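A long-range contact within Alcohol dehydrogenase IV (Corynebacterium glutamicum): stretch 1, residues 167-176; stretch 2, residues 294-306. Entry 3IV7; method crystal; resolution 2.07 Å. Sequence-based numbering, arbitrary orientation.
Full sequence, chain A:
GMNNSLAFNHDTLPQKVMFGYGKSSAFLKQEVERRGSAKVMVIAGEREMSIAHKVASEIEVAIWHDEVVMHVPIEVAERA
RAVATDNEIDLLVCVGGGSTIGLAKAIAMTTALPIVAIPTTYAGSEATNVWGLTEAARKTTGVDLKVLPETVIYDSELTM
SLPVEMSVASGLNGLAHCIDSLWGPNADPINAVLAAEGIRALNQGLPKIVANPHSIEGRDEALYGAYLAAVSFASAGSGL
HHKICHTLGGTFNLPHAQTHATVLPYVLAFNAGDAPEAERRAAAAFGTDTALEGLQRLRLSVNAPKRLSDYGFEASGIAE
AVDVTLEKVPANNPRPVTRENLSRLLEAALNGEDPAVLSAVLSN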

# COMPACT_ATOMS: atom_id res chain seq x y z
N SER A 167 8.17 6.49 24.18
CA SER A 167 8.57 6.20 22.82
C SER A 167 8.61 4.68 22.61
O SER A 167 8.14 4.16 21.58
CB SER A 167 9.97 6.79 22.52
OG SER A 167 10.02 8.20 22.63
N VAL A 168 9.21 3.98 23.57
CA VAL A 168 9.29 2.52 23.51
C VAL A 168 7.89 1.87 23.62
O VAL A 168 7.52 1.03 22.80
CB VAL A 168 10.25 1.97 24.62
CG1 VAL A 168 10.17 0.47 24.72
CG2 VAL A 168 11.67 2.40 24.33
N ALA A 169 7.11 2.27 24.61
CA ALA A 169 5.79 1.69 24.78
C ALA A 169 4.93 1.96 23.58
O ALA A 169 4.26 1.04 23.08
CB ALA A 169 5.12 2.19 26.05
N SER A 170 4.95 3.20 23.08
CA SER A 170 4.16 3.56 21.90
C SER A 170 4.67 2.84 20.68
O SER A 170 3.88 2.41 19.83
CB SER A 170 4.13 5.09 21.65
OG SER A 170 3.33 5.39 20.50
N GLY A 171 5.98 2.71 20.55
CA GLY A 171 6.55 1.94 19.40
C GLY A 171 6.09 0.48 19.40
O GLY A 171 5.83 -0.11 18.35
N LEU A 172 5.98 -0.10 20.58
CA LEU A 172 5.54 -1.49 20.70
C LEU A 172 4.04 -1.59 20.44
O LEU A 172 3.56 -2.63 20.02
CB LEU A 172 5.92 -2.05 22.07
CG LEU A 172 7.44 -2.24 22.25
CD1 LEU A 172 7.78 -2.56 23.70
CD2 LEU A 172 7.99 -3.33 21.34
N ASN A 173 3.30 -0.50 20.72
CA ASN A 173 1.89 -0.40 20.29
C ASN A 173 1.84 -0.53 18.76
O ASN A 173 1.07 -1.35 18.20
CB ASN A 173 1.36 0.95 20.74
CG ASN A 173 -0.12 1.18 20.42
OD1 ASN A 173 -0.85 0.33 19.86
ND2 ASN A 173 -0.56 2.36 20.73
N GLY A 174 2.73 0.20 18.09
CA GLY A 174 2.85 0.15 16.64
C GLY A 174 3.24 -1.25 16.19
O GLY A 174 2.68 -1.78 15.25
N LEU A 175 4.14 -1.88 16.95
CA LEU A 175 4.56 -3.23 16.66
C LEU A 175 3.39 -4.24 16.77
O LEU A 175 3.30 -5.17 15.98
CB LEU A 175 5.72 -3.65 17.55
CG LEU A 175 6.54 -4.81 17.03
CD1 LEU A 175 7.08 -4.46 15.66
CD2 LEU A 175 7.72 -5.20 18.04
N ALA A 176 2.50 -4.01 17.74
CA ALA A 176 1.36 -4.85 17.94
C ALA A 176 0.42 -4.76 16.75
O ALA A 176 -0.15 -5.77 16.34
CB ALA A 176 0.64 -4.48 19.20
N GLY A 294 12.89 -12.79 18.34
CA GLY A 294 13.06 -11.47 17.79
C GLY A 294 12.38 -10.44 18.68
O GLY A 294 12.98 -9.43 19.03
N LEU A 295 11.11 -10.68 19.02
CA LEU A 295 10.39 -9.76 19.88
C LEU A 295 11.07 -9.64 21.25
O LEU A 295 11.22 -8.55 21.77
CB LEU A 295 8.92 -10.17 20.05
CG LEU A 295 8.07 -9.24 20.95
CD1 LEU A 295 8.13 -7.77 20.43
CD2 LEU A 295 6.65 -9.74 21.00
N GLN A 296 11.50 -10.77 21.82
CA GLN A 296 12.13 -10.78 23.15
C GLN A 296 13.47 -10.02 23.16
O GLN A 296 13.75 -9.28 24.10
CB GLN A 296 12.30 -12.20 23.67
CG GLN A 296 11.00 -12.91 24.04
CD GLN A 296 10.22 -12.23 25.16
OE1 GLN A 296 9.38 -11.36 24.90
NE2 GLN A 296 10.42 -12.69 26.39
N ARG A 297 14.27 -10.18 22.11
CA ARG A 297 15.51 -9.43 21.97
C ARG A 297 15.26 -7.95 21.86
O ARG A 297 16.02 -7.15 22.39
CB ARG A 297 16.30 -9.89 20.76
CG ARG A 297 16.90 -11.21 20.93
CD ARG A 297 17.60 -11.69 19.69
NE ARG A 297 18.07 -13.07 19.85
CZ ARG A 297 18.72 -13.76 18.92
NH1 ARG A 297 19.02 -13.21 17.75
NH2 ARG A 297 19.10 -15.01 19.18
N LEU A 298 14.22 -7.57 21.12
CA LEU A 298 13.87 -6.18 21.02
C LEU A 298 13.48 -5.65 22.38
O LEU A 298 14.01 -4.60 22.84
CB LEU A 298 12.74 -5.96 20.03
CG LEU A 298 12.17 -4.55 19.98
CD1 LEU A 298 13.23 -3.51 19.58
CD2 LEU A 298 11.00 -4.55 19.00
N ARG A 299 12.60 -6.38 23.05
CA ARG A 299 12.11 -5.95 24.37
C ARG A 299 13.22 -5.76 25.38
O ARG A 299 13.26 -4.75 26.10
CB ARG A 299 11.06 -6.92 24.90
CG ARG A 299 9.74 -6.87 24.10
CD ARG A 299 8.75 -7.83 24.62
NE ARG A 299 8.31 -7.45 25.95
CZ ARG A 299 8.29 -8.25 27.01
NH1 ARG A 299 8.68 -9.52 26.94
NH2 ARG A 299 7.86 -7.77 28.16
N LEU A 300 14.14 -6.71 25.44
CA LEU A 300 15.29 -6.56 26.32
C LEU A 300 16.12 -5.33 25.92
O LEU A 300 16.50 -4.54 26.75
CB LEU A 300 16.16 -7.81 26.28
CG LEU A 300 17.25 -7.86 27.34
CD1 LEU A 300 16.62 -7.67 28.70
CD2 LEU A 300 18.01 -9.19 27.28
N SER A 301 16.33 -5.12 24.62
CA SER A 301 17.17 -4.01 24.18
C SER A 301 16.54 -2.63 24.42
O SER A 301 17.25 -1.65 24.47
CB SER A 301 17.59 -4.17 22.72
OG SER A 301 16.54 -3.77 21.85
N VAL A 302 15.23 -2.56 24.59
CA VAL A 302 14.59 -1.26 24.81
C VAL A 302 14.00 -1.11 26.22
O VAL A 302 13.23 -0.19 26.47
CB VAL A 302 13.51 -0.97 23.75
CG1 VAL A 302 14.16 -0.93 22.33
CG2 VAL A 302 12.33 -2.02 23.82
N ASN A 303 14.38 -2.01 27.13
CA ASN A 303 13.78 -2.06 28.46
C ASN A 303 12.23 -1.95 28.44
O ASN A 303 11.66 -1.14 29.14
CB ASN A 303 14.36 -0.93 29.33
CG ASN A 303 14.03 -1.12 30.79
OD1 ASN A 303 13.71 -2.22 31.22
ND2 ASN A 303 14.11 -0.04 31.56
N ALA A 304 11.58 -2.82 27.67
CA ALA A 304 10.14 -2.74 27.42
C ALA A 304 9.29 -2.97 28.63
O ALA A 304 9.70 -3.62 29.53
CB ALA A 304 9.75 -3.76 26.31
N PRO A 305 8.04 -2.46 28.62
CA PRO A 305 7.11 -2.76 29.74
C PRO A 305 6.98 -4.25 29.97
O PRO A 305 6.96 -5.01 29.00
CB PRO A 305 5.79 -2.15 29.25
CG PRO A 305 6.25 -0.99 28.37
CD PRO A 305 7.48 -1.49 27.67
N LYS A 306 6.86 -4.68 31.23
CA LYS A 306 6.90 -6.12 31.55
C LYS A 306 5.63 -6.76 32.12
O LYS A 306 5.40 -7.95 31.91
CB LYS A 306 8.08 -6.42 32.46
CG LYS A 306 9.47 -6.34 31.75

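No hydrogen bond crosses between these two stretches, whose touching residues are at least 120 apart in sequence; packing of apolar side chains joins them. The helices run nearly antiparallel, at 164°, yet their axes come no closer than 11.7 Å, a gap that long side chains must fill. Leucines do so where helix faces helix. Leu 175 CD2 lies 3.5 Å from both Leu 295 CD1 and Leu 298 CD2, and Leu 172 CD2 is 4.0 Å from Leu 298 CD2. Leu 295 sets out sideways, but its end comes nearer.

Farther along, the second stretch leaves its helix at Val 302 and approaches more closely, and smaller residues join in: the CA atoms of Val 168 and Ala 304 are 6.6 Å apart. Val 168, in rotamer t, directs CG1 to within 3.4 Å of Val 302 CG2. Leu 172 reaches this segment as well as the helix, its CD1 meeting Ala 304 CB at 3.5 Å, and Ala 169 CB lies 4.1 Å from Pro 305 CG. The contact buries 333 Å², both sides summed; Leu 172 (62 Å²) and Val 168 (57 Å²) are the most covered.

Polar groups find partners away from this contact: those of Ser 167, Ser 170 and Asn 173 elsewhere in the structure, and Arg 299 within its own stretch. Arg 299 donates from NH1 to Gln 296 OE1 (2.8 Å) and from NH2 to Pro 305 O (3.0 Å), the latter tying the helix to the segment that follows. The example illustrates a general principle: where backbones stand apart, leucines bridge the gap; where they draw close, valine, alanine and proline can share the packing.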